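Local coordinates for protein NAD-dependent dehydrogenase (Rhizobium meliloti, PDB 4Z0P) that reduces glyoxylate and hydroxypyruvate with NADPH as the hydride donor, as a member of the D-isomer-specific 2-hydroxyacid dehydrogenase family, at residues Val69-Ala75 and Val89-Phe94; Ala22-Pro28 and Phe294-Glu298; Lys5-Asp11 and Gly29-Leu35; Ser56-Phe61 and Leu83-Pro87. One frame throughout, in Å; residues are numbered along the deposited sequence.

Contact 1. Residues Val69-Ala75 and Val89-Phe94; sequences VVFSGGA and VPLVRF. With NDP (NADPH dihydro-nicotinamide-adenine-dinucleotide phosphate), chain H; OXD (oxalic acid), chain C.
Two parallel strands at the edge of the five-stranded sheet of the substrate-binding domain pair here, and the loops that leave them run into the active-site cleft of this D-2-hydroxyacid dehydrogenase. Strand 69-72 lies beside 91-92, with V70 level with L91 and F71 with V92 (CA-CA 4.8 Å). The parallel ladder runs V70 N to P90 O (3.1 Å), V92 N to V70 O (2.8 Å) and S72 N to V92 O (2.9 Å). V70 and L91 share one sheet face, CG1 to CD1 3.7 Å; F71, chi1 m, and V92 share the other, CD1 to CB 3.7 Å. Past S72 the ladder ends: a water donates to S72 O (2.8 Å) and V92 O (2.9 Å), and the turn through G73 and G74 is held by S72 OG to G74 O (3.0 Å) and F94 N to G74 O (3.0 Å). A CB on G74 would collide with oxalate, whose O3 accepts from A75 N at 2.9 Å. H283, R235 and G76 also bind the oxalate. R93, chi1 p, reaches the nicotinamide-side phosphate of the NADPH pyrophosphate: its NH1 donates to A75 O at 3.2 Å and to NDP O2N at 2.8 Å.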
# COMPACT_ATOMS: atom_id res chain seq x y z
N VAL A 69 11.50 2.08 37.41
CA VAL A 69 11.00 2.49 36.08
C VAL A 69 10.14 1.36 35.53
O VAL A 69 10.52 0.20 35.62
CB VAL A 69 12.14 2.75 35.06
CG1 VAL A 69 11.59 3.39 33.78
CG2 VAL A 69 13.24 3.61 35.64
N VAL A 70 8.99 1.74 34.98
CA VAL A 70 8.09 0.84 34.29
C VAL A 70 8.19 1.12 32.80
O VAL A 70 8.13 2.27 32.36
CB VAL A 70 6.66 1.03 34.80
CG1 VAL A 70 5.71 0.05 34.11
CG2 VAL A 70 6.60 0.82 36.30
N PHE A 71 8.35 0.06 32.01
CA PHE A 71 8.44 0.17 30.57
C PHE A 71 7.23 -0.48 29.93
O PHE A 71 7.00 -1.65 30.16
CB PHE A 71 9.69 -0.53 30.05
CG PHE A 71 10.96 0.10 30.54
CD1 PHE A 71 11.52 1.15 29.85
CD2 PHE A 71 11.57 -0.35 31.69
CE1 PHE A 71 12.67 1.77 30.31
CE2 PHE A 71 12.76 0.25 32.14
CZ PHE A 71 13.30 1.31 31.43
N SER A 72 6.48 0.28 29.15
CA SER A 72 5.41 -0.32 28.34
C SER A 72 6.00 -1.07 27.16
O SER A 72 6.90 -0.59 26.47
CB SER A 72 4.46 0.78 27.82
OG SER A 72 3.42 0.19 27.06
N GLY A 73 5.42 -2.22 26.85
CA GLY A 73 5.75 -2.94 25.62
C GLY A 73 5.19 -2.35 24.34
O GLY A 73 5.53 -2.83 23.23
N GLY A 74 4.34 -1.32 24.46
CA GLY A 74 3.73 -0.66 23.32
C GLY A 74 3.86 0.84 23.42
O GLY A 74 4.33 1.40 24.43
N ALA A 75 3.44 1.51 22.36
CA ALA A 75 3.42 2.98 22.33
C ALA A 75 2.32 3.55 23.18
O ALA A 75 2.46 4.67 23.68
CB ALA A 75 3.28 3.48 20.90
N VAL A 89 6.55 6.36 39.66
CA VAL A 89 7.89 6.42 39.10
C VAL A 89 7.70 6.59 37.59
O VAL A 89 6.58 6.40 37.10
CB VAL A 89 8.70 5.13 39.42
CG1 VAL A 89 8.82 4.90 40.91
CG2 VAL A 89 8.08 3.90 38.76
N PRO A 90 8.76 6.92 36.85
CA PRO A 90 8.57 7.14 35.42
C PRO A 90 8.04 5.93 34.68
O PRO A 90 8.47 4.80 34.95
CB PRO A 90 9.98 7.47 34.90
CG PRO A 90 10.72 7.97 36.10
CD PRO A 90 10.14 7.25 37.28
N LEU A 91 7.07 6.19 33.81
CA LEU A 91 6.54 5.21 32.89
C LEU A 91 7.02 5.58 31.49
O LEU A 91 6.69 6.67 30.99
CB LEU A 91 5.01 5.19 32.95
CG LEU A 91 4.28 4.38 31.88
CD1 LEU A 91 4.62 2.90 32.00
CD2 LEU A 91 2.77 4.57 32.07
N VAL A 92 7.78 4.68 30.88
CA VAL A 92 8.43 4.91 29.60
C VAL A 92 7.66 4.14 28.53
O VAL A 92 7.52 2.92 28.65
CB VAL A 92 9.89 4.42 29.61
CG1 VAL A 92 10.52 4.52 28.22
CG2 VAL A 92 10.71 5.22 30.62
N ARG A 93 7.18 4.83 27.49
CA ARG A 93 6.46 4.14 26.40
C ARG A 93 7.44 3.68 25.32
O ARG A 93 8.57 4.14 25.25
CB ARG A 93 5.36 5.04 25.82
CG ARG A 93 5.86 6.15 24.90
CD ARG A 93 4.82 7.25 24.73
NE ARG A 93 5.17 8.12 23.63
CZ ARG A 93 4.79 7.93 22.36
NH1 ARG A 93 4.05 6.88 22.01
NH2 ARG A 93 5.18 8.79 21.45
N PHE A 94 7.00 2.77 24.46
CA PHE A 94 7.84 2.28 23.36
C PHE A 94 7.72 3.19 22.14
O PHE A 94 6.63 3.42 21.63
CB PHE A 94 7.42 0.85 23.00
CG PHE A 94 8.32 0.13 22.01
CD1 PHE A 94 9.70 0.27 22.01
CD2 PHE A 94 7.75 -0.74 21.08
CE1 PHE A 94 10.49 -0.42 21.11
CE2 PHE A 94 8.55 -1.43 20.18
CZ PHE A 94 9.91 -1.27 20.19
PA NDP H . 2.25 10.39 20.27
O1A NDP H . 2.14 10.72 21.75
O2A NDP H . 3.57 10.60 19.61
O5B NDP H . 1.17 11.28 19.53
C5B NDP H . -0.14 11.49 20.01
C4B NDP H . -0.77 12.58 19.19
O4B NDP H . -2.14 12.65 19.57
C3B NDP H . -0.18 13.97 19.42
O3B NDP H . -0.18 14.65 18.18
C2B NDP H . -1.16 14.60 20.38
O2B NDP H . -1.23 16.01 20.32
C1B NDP H . -2.44 14.00 19.87
N9A NDP H . -3.50 14.12 20.89
C8A NDP H . -3.61 13.51 22.09
N7A NDP H . -4.69 13.84 22.76
C5A NDP H . -5.32 14.73 21.93
C6A NDP H . -6.51 15.47 22.05
N6A NDP H . -7.32 15.39 23.13
N1A NDP H . -6.87 16.29 21.02
C2A NDP H . -6.07 16.37 19.95
N3A NDP H . -4.92 15.73 19.73
C4A NDP H . -4.60 14.90 20.76
O3 NDP H . 1.71 8.87 20.16
PN NDP H . 2.15 7.88 18.95
O1N NDP H . 2.00 8.57 17.63
O2N NDP H . 3.43 7.20 19.27
O5D NDP H . 1.03 6.77 19.17
C5D NDP H . -0.33 7.11 18.99
C4D NDP H . -1.24 5.99 19.47
O4D NDP H . -1.26 4.92 18.51
C3D NDP H . -0.84 5.28 20.75
O3D NDP H . -1.22 6.05 21.91
C2D NDP H . -1.54 3.94 20.70
O2D NDP H . -2.83 4.02 21.33
C1D NDP H . -1.73 3.76 19.18
N1N NDP H . -1.03 2.59 18.65
C2N NDP H . -1.73 1.53 18.08
C3N NDP H . -1.09 0.44 17.57
C7N NDP H . -1.80 -0.64 16.81
O7N NDP H . -1.19 -1.72 16.63
N7N NDP H . -3.03 -0.45 16.39
C4N NDP H . 0.39 0.35 17.67
C5N NDP H . 1.05 1.51 18.31
C6N NDP H . 0.37 2.56 18.74
P2B NDP H . -0.06 16.93 20.93
O1X NDP H . 1.08 16.76 19.96
O2X NDP H . -0.70 18.31 20.87
O3X NDP H . 0.22 16.44 22.30
C1 OXD C . 0.76 -0.25 21.06
C2 OXD C . -0.22 -1.23 20.60
O3 OXD C . 1.97 -0.36 20.73
O4 OXD C . 0.14 -2.40 20.39
O5 OXD C . 0.36 0.68 21.79
O6 OXD C . -1.40 -0.88 20.44
O HOH W 1 9.00 1.17 26.95

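Contact 2. Residues Ala22-Pro28 and Phe294-Glu298; sequences ALAGAFP and FVHVE
F294 to E298 is one turn and a little more of helix 290-305, and it packs on the end of helix 16-23 and the turn that follows. F294, chi1 m, points toward the 22-28 segment. Its CE2 lies 3.8 Å from A22 CB and 4.0 Å from L23 CD2, its CD2 is 3.7 Å from A26 CB, and F27 CE2 sits over one ring face, 3.7 Å from F294 CD1. The two phenyl rings meet obliquely, with centroids 5.1 Å apart and planes at 55°. Nearly one helical turn on, V297 sends CG1 to the edge of the F27 ring, 3.7 Å from CE1. E298, chi1 m and chi2 t, lies over a face of that ring and accepts from F27 N at OE2 (2.8 Å). The carboxylate thus takes up the F27 amide just past a type II turn, L23 to A26 (A26 N to L23 O 3.0 Å), with G25 at positive phi. As in D-2-hydroxyacid dehydrogenases generally, the C-terminal end of the chain folds back onto the N-terminal substrate-binding domain; here helix 290-305 covers one face of its five-stranded sheet, where F27 rests on V8 and V32, and F294 on V10 and L12.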
# COMPACT_ATOMS: atom_id res chain seq x y z
N ALA A 22 13.54 -13.61 21.68
CA ALA A 22 14.24 -12.36 22.00
C ALA A 22 14.98 -12.40 23.34
O ALA A 22 15.84 -11.57 23.57
CB ALA A 22 13.24 -11.19 21.99
N LEU A 23 14.63 -13.32 24.24
CA LEU A 23 15.24 -13.41 25.57
C LEU A 23 16.73 -13.76 25.51
O LEU A 23 17.49 -13.32 26.35
CB LEU A 23 14.53 -14.45 26.45
CG LEU A 23 13.10 -14.16 26.92
CD1 LEU A 23 12.54 -15.38 27.64
CD2 LEU A 23 13.04 -12.94 27.81
N ALA A 24 17.12 -14.55 24.50
CA ALA A 24 18.51 -14.97 24.30
C ALA A 24 19.45 -13.78 24.12
O ALA A 24 19.34 -13.03 23.16
CB ALA A 24 18.61 -15.88 23.08
N GLY A 25 20.38 -13.61 25.06
CA GLY A 25 21.30 -12.48 25.02
C GLY A 25 20.70 -11.12 25.39
O GLY A 25 21.39 -10.12 25.30
N ALA A 26 19.44 -11.08 25.81
CA ALA A 26 18.84 -9.81 26.23
C ALA A 26 19.37 -9.46 27.62
O ALA A 26 19.68 -10.36 28.39
CB ALA A 26 17.32 -9.92 26.27
N PHE A 27 19.47 -8.16 27.90
CA PHE A 27 19.84 -7.64 29.22
C PHE A 27 21.09 -8.32 29.79
O PHE A 27 21.03 -8.97 30.83
CB PHE A 27 18.65 -7.78 30.16
CG PHE A 27 17.41 -7.13 29.63
CD1 PHE A 27 17.30 -5.75 29.61
CD2 PHE A 27 16.35 -7.89 29.16
CE1 PHE A 27 16.17 -5.13 29.11
CE2 PHE A 27 15.21 -7.27 28.66
CZ PHE A 27 15.12 -5.89 28.64
N PRO A 28 22.23 -8.20 29.09
CA PRO A 28 23.41 -8.93 29.52
C PRO A 28 23.82 -8.53 30.94
O PRO A 28 23.75 -7.36 31.29
CB PRO A 28 24.48 -8.56 28.48
CG PRO A 28 23.93 -7.41 27.72
CD PRO A 28 22.45 -7.50 27.81
N PHE A 294 13.53 -4.76 23.66
CA PHE A 294 14.56 -5.01 24.67
C PHE A 294 15.80 -4.12 24.48
O PHE A 294 16.35 -3.65 25.46
CB PHE A 294 14.96 -6.49 24.71
CG PHE A 294 13.88 -7.42 25.20
CD1 PHE A 294 12.77 -6.96 25.95
CD2 PHE A 294 14.02 -8.78 25.00
CE1 PHE A 294 11.81 -7.85 26.41
CE2 PHE A 294 13.06 -9.68 25.46
CZ PHE A 294 11.96 -9.20 26.17
N VAL A 295 16.19 -3.85 23.24
CA VAL A 295 17.30 -2.90 23.00
C VAL A 295 16.94 -1.51 23.55
O VAL A 295 17.76 -0.86 24.22
CB VAL A 295 17.65 -2.83 21.50
CG1 VAL A 295 18.56 -1.64 21.19
CG2 VAL A 295 18.31 -4.13 21.08
N HIS A 296 15.71 -1.07 23.27
CA HIS A 296 15.18 0.20 23.78
C HIS A 296 15.19 0.25 25.31
O HIS A 296 15.68 1.22 25.89
CB HIS A 296 13.78 0.45 23.19
CG HIS A 296 12.83 1.20 24.07
ND1 HIS A 296 12.75 2.58 24.07
CD2 HIS A 296 11.86 0.77 24.90
CE1 HIS A 296 11.78 2.96 24.89
NE2 HIS A 296 11.23 1.88 25.41
N VAL A 297 14.71 -0.81 25.95
CA VAL A 297 14.69 -0.87 27.41
C VAL A 297 16.12 -0.85 27.96
O VAL A 297 16.40 -0.10 28.92
CB VAL A 297 13.91 -2.09 27.95
CG1 VAL A 297 14.01 -2.18 29.47
CG2 VAL A 297 12.44 -1.99 27.57
N GLU A 298 17.02 -1.65 27.37
CA GLU A 298 18.43 -1.65 27.77
C GLU A 298 19.04 -0.25 27.72
O GLU A 298 19.75 0.18 28.65
CB GLU A 298 19.25 -2.57 26.88
CG GLU A 298 19.07 -4.03 27.17
CD GLU A 298 19.56 -4.93 26.06
OE1 GLU A 298 20.31 -4.47 25.18
OE2 GLU A 298 19.20 -6.12 26.07

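Contact 3. Residues Lys5-Asp11 and Gly29-Leu35; sequences KSPVIVD and GREVIDL
A right-handed beta-alpha-beta unit, strand 8-12, helix 16-23 and strand 32-34, brings these two parallel strands together at the edge of the five-stranded sheet. Their axes approach to 4.7 Å at 21°, with V8 opposite V32, I9 opposite I33 and V10 opposite D34. The ladder uses the N and O of alternate residues: V8 N donates to E31 O (2.9 Å), V8 O accepts from I33 N (2.9 Å), V10 N donates to I33 O (2.9 Å) and V10 O accepts from L35 N (2.8 Å). The backbone of I9 and D11 bonds strand 50-54 instead. V10 CG2 meets V32 CG1 at 3.7 Å; on the face of I9 and I33, I9 CG2 touches L35 CD1 from the following loop at 3.8 Å. One water donates to K5 O (2.8 Å) and accepts from E31 N (2.9 Å). S6 OG donates to P7 O (2.8 Å) and accepts from D49 N. E31 salt-bridges R43, and D34 OD1 accepts from A36 N. R30, chi1 m, has K5 CD over one guanidinium face and pairs with E305 through NH2; a second water accepts from S6 N and from R30 NH1 (both 2.9 Å), and R30 NH1 also donates to S6 O at 2.9 Å.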
# COMPACT_ATOMS: atom_id res chain seq x y z
N LYS A 5 23.35 -6.73 40.05
CA LYS A 5 22.49 -5.85 39.20
C LYS A 5 21.03 -6.24 39.34
O LYS A 5 20.71 -7.41 39.52
CB LYS A 5 22.89 -5.95 37.73
CG LYS A 5 24.25 -5.38 37.39
CD LYS A 5 24.44 -5.27 35.88
CE LYS A 5 25.64 -4.41 35.52
NZ LYS A 5 25.46 -3.75 34.20
N SER A 6 20.13 -5.26 39.21
CA SER A 6 18.72 -5.57 39.27
C SER A 6 18.33 -6.51 38.14
O SER A 6 18.74 -6.30 36.98
CB SER A 6 17.87 -4.31 39.15
OG SER A 6 16.50 -4.69 39.12
N PRO A 7 17.52 -7.53 38.47
CA PRO A 7 16.82 -8.23 37.38
C PRO A 7 15.87 -7.34 36.59
O PRO A 7 15.58 -6.19 36.99
CB PRO A 7 16.01 -9.32 38.12
CG PRO A 7 16.69 -9.49 39.44
CD PRO A 7 17.24 -8.13 39.79
N VAL A 8 15.38 -7.88 35.48
CA VAL A 8 14.37 -7.22 34.68
C VAL A 8 13.22 -8.19 34.59
O VAL A 8 13.41 -9.34 34.19
CB VAL A 8 14.84 -6.88 33.24
CG1 VAL A 8 13.73 -6.18 32.46
CG2 VAL A 8 16.06 -5.98 33.28
N ILE A 9 12.04 -7.73 35.00
CA ILE A 9 10.81 -8.50 34.87
C ILE A 9 10.25 -8.26 33.46
O ILE A 9 10.15 -7.12 33.02
CB ILE A 9 9.77 -8.02 35.88
CG1 ILE A 9 10.22 -8.37 37.30
CG2 ILE A 9 8.39 -8.61 35.59
CD1 ILE A 9 9.57 -7.52 38.38
N VAL A 10 9.86 -9.36 32.81
CA VAL A 10 9.24 -9.32 31.48
C VAL A 10 7.84 -9.97 31.64
O VAL A 10 7.72 -11.15 31.97
CB VAL A 10 10.09 -10.07 30.44
CG1 VAL A 10 9.37 -10.13 29.09
CG2 VAL A 10 11.45 -9.39 30.27
N ASP A 11 6.80 -9.16 31.43
CA ASP A 11 5.41 -9.63 31.51
C ASP A 11 4.64 -9.09 30.31
O ASP A 11 3.89 -8.11 30.42
CB ASP A 11 4.75 -9.19 32.82
CG ASP A 11 3.41 -9.80 33.04
OD1 ASP A 11 3.01 -10.74 32.34
OD2 ASP A 11 2.70 -9.33 33.94
N GLY A 29 24.16 -9.52 31.76
CA GLY A 29 24.57 -9.28 33.14
C GLY A 29 23.43 -9.19 34.14
O GLY A 29 23.69 -9.03 35.34
N ARG A 30 22.17 -9.28 33.69
CA ARG A 30 20.99 -9.22 34.57
C ARG A 30 20.19 -10.49 34.43
O ARG A 30 20.06 -11.03 33.34
CB ARG A 30 20.06 -8.07 34.17
CG ARG A 30 20.70 -6.70 34.23
CD ARG A 30 19.74 -5.63 33.80
NE ARG A 30 20.43 -4.34 33.81
CZ ARG A 30 20.60 -3.57 34.87
NH1 ARG A 30 20.12 -3.89 36.07
NH2 ARG A 30 21.26 -2.43 34.74
N GLU A 31 19.60 -10.93 35.53
CA GLU A 31 18.62 -11.99 35.49
C GLU A 31 17.37 -11.44 34.82
O GLU A 31 16.96 -10.32 35.11
CB GLU A 31 18.29 -12.47 36.90
CG GLU A 31 17.35 -13.68 36.90
CD GLU A 31 16.90 -14.14 38.28
OE1 GLU A 31 17.25 -13.50 39.30
OE2 GLU A 31 16.17 -15.15 38.31
N VAL A 32 16.79 -12.21 33.89
CA VAL A 32 15.56 -11.84 33.20
C VAL A 32 14.50 -12.81 33.72
O VAL A 32 14.71 -14.01 33.70
CB VAL A 32 15.69 -11.95 31.67
CG1 VAL A 32 14.39 -11.56 31.00
CG2 VAL A 32 16.82 -11.04 31.20
N ILE A 33 13.40 -12.27 34.22
CA ILE A 33 12.35 -13.06 34.85
C ILE A 33 11.11 -12.91 33.96
O ILE A 33 10.39 -11.91 34.04
CB ILE A 33 12.08 -12.56 36.28
CG1 ILE A 33 13.35 -12.61 37.12
CG2 ILE A 33 11.00 -13.39 36.94
CD1 ILE A 33 13.23 -11.94 38.47
N ASP A 34 10.90 -13.91 33.10
CA ASP A 34 9.78 -13.91 32.17
C ASP A 34 8.58 -14.53 32.86
O ASP A 34 8.54 -15.75 33.11
CB ASP A 34 10.13 -14.71 30.92
CG ASP A 34 9.02 -14.74 29.89
OD1 ASP A 34 7.94 -14.14 30.08
OD2 ASP A 34 9.23 -15.42 28.84
N LEU A 35 7.59 -13.70 33.15
CA LEU A 35 6.40 -14.16 33.86
C LEU A 35 5.45 -15.03 33.05
O LEU A 35 4.49 -15.58 33.60
CB LEU A 35 5.69 -13.00 34.54
CG LEU A 35 6.51 -12.20 35.56
CD1 LEU A 35 5.65 -11.14 36.27
CD2 LEU A 35 7.17 -13.08 36.61
O HOH W 2 20.30 -9.84 38.09
O HOH W 3 21.02 -2.54 38.50

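Contact 4. Residues Ser56-Phe61 and Leu83-Pro87; sequences SAPDLF and LPGLP
F61 and L83 carry most of this contact, in which two connections of the open alpha/beta substrate-binding domain meet: the start of the short helix 60-63, and the long loop between strands 69-72 and 91-92. Both sides are built from turns. A57 to L60 form a type I turn (L60 N to A57 O 3.1 Å) leading into the helix; L83 to L86 form a type II turn (L86 N to L83 O 3.2 Å), with G85 at positive phi. F61, chi1 m, directs its CA-CB bond toward the loop, which covers one face and part of the edge of its ring. P87 CD stands over that face, 3.8 Å from the centroid and 12° off its normal, a CH-pi contact. P84 O lies at the ring edge, 3.5 Å from F61 CD2, while F61 CE2 reaches L83 CB (3.8 Å) and L86 CD1 (3.5 Å). L67 and V70 also touch the F61 side chain. L83, with chi1 m and chi2 t, turns its CB toward segment 56-61 and brings CD1 to 3.2 Å from S56 OG. At the surface, P84 CG rests 3.4 Å from P58 O. No direct hydrogen bond joins the two segments; a single water does so instead, accepting from F61 N at 2.9 Å and donating to P58 O at 2.8 Å and to P84 O at 3.0 Å.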
# COMPACT_ATOMS: atom_id res chain seq x y z
N SER A 56 -0.55 -6.87 31.55
CA SER A 56 -0.06 -7.63 32.69
C SER A 56 -1.19 -7.92 33.70
O SER A 56 -2.24 -7.31 33.68
CB SER A 56 1.15 -6.91 33.32
OG SER A 56 0.91 -5.54 33.49
N ALA A 57 -0.94 -8.91 34.55
CA ALA A 57 -1.95 -9.40 35.50
C ALA A 57 -2.22 -8.34 36.57
O ALA A 57 -1.30 -7.59 36.93
CB ALA A 57 -1.48 -10.70 36.13
N PRO A 58 -3.46 -8.27 37.08
CA PRO A 58 -3.81 -7.23 38.05
C PRO A 58 -2.92 -7.16 39.30
O PRO A 58 -2.77 -6.08 39.86
CB PRO A 58 -5.26 -7.56 38.45
CG PRO A 58 -5.79 -8.38 37.32
CD PRO A 58 -4.63 -9.11 36.74
N ASP A 59 -2.35 -8.29 39.73
CA ASP A 59 -1.48 -8.29 40.92
C ASP A 59 0.01 -7.95 40.70
O ASP A 59 0.79 -7.99 41.64
CB ASP A 59 -1.61 -9.61 41.70
CG ASP A 59 -0.94 -10.81 41.01
OD1 ASP A 59 -0.79 -10.81 39.77
OD2 ASP A 59 -0.61 -11.77 41.74
N LEU A 60 0.40 -7.62 39.47
CA LEU A 60 1.84 -7.45 39.20
C LEU A 60 2.50 -6.43 40.11
O LEU A 60 3.55 -6.73 40.72
CB LEU A 60 2.14 -7.08 37.76
CG LEU A 60 3.66 -6.92 37.47
CD1 LEU A 60 4.54 -8.10 37.93
CD2 LEU A 60 3.88 -6.67 36.01
N PHE A 61 1.90 -5.25 40.26
CA PHE A 61 2.57 -4.23 41.08
C PHE A 61 2.52 -4.51 42.58
O PHE A 61 3.35 -3.99 43.32
CB PHE A 61 2.12 -2.80 40.73
CG PHE A 61 2.44 -2.43 39.32
CD1 PHE A 61 3.73 -2.61 38.81
CD2 PHE A 61 1.45 -1.94 38.47
CE1 PHE A 61 4.03 -2.32 37.50
CE2 PHE A 61 1.76 -1.63 37.15
CZ PHE A 61 3.04 -1.82 36.67
N LEU A 83 -3.53 -0.11 35.77
CA LEU A 83 -3.15 -1.26 36.60
C LEU A 83 -3.06 -0.90 38.05
O LEU A 83 -2.48 0.13 38.45
CB LEU A 83 -1.86 -1.92 36.09
CG LEU A 83 -1.95 -2.57 34.73
CD1 LEU A 83 -0.55 -2.81 34.21
CD2 LEU A 83 -2.75 -3.86 34.78
N PRO A 84 -3.69 -1.74 38.93
CA PRO A 84 -3.67 -1.39 40.30
C PRO A 84 -2.24 -1.35 40.86
O PRO A 84 -1.37 -2.16 40.47
CB PRO A 84 -4.51 -2.50 40.99
CG PRO A 84 -4.95 -3.42 39.92
CD PRO A 84 -4.29 -3.05 38.66
N GLY A 85 -2.01 -0.34 41.68
CA GLY A 85 -0.74 -0.11 42.32
C GLY A 85 0.36 0.38 41.39
O GLY A 85 1.51 0.36 41.78
N LEU A 86 0.02 0.89 40.21
CA LEU A 86 1.05 1.45 39.30
C LEU A 86 1.91 2.42 40.09
O LEU A 86 1.40 3.36 40.70
CB LEU A 86 0.43 2.11 38.06
CG LEU A 86 1.46 2.74 37.08
CD1 LEU A 86 2.16 1.72 36.22
CD2 LEU A 86 0.76 3.75 36.19
N PRO A 87 3.23 2.18 40.14
CA PRO A 87 4.04 3.00 41.03
C PRO A 87 4.25 4.41 40.55
O PRO A 87 4.20 4.68 39.35
CB PRO A 87 5.38 2.23 41.11
CG PRO A 87 5.43 1.48 39.84
CD PRO A 87 4.01 1.05 39.60
O HOH W 4 -0.60 -4.55 38.89

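From the N terminus, contact 3 closes first, bringing the chain back through helix 16-23 to pair its first two strands. Contact 2 opens within that loop, at the end of the helix, and closes only at 294-298; it therefore crosses contact 3 and encloses contacts 1 and 4. Those two also cross, since 56-61 precedes 69-75 and 83-87 precedes 89-94. Contacts 1 and 3 join strand pairs at opposite edges of the same sheet. Contact 2 brings helix 290-305 onto it, with V297 touching F71 and H296 meeting F94. Contact 4 reaches contact 3 through D11 and L35, and contact 1 through V70.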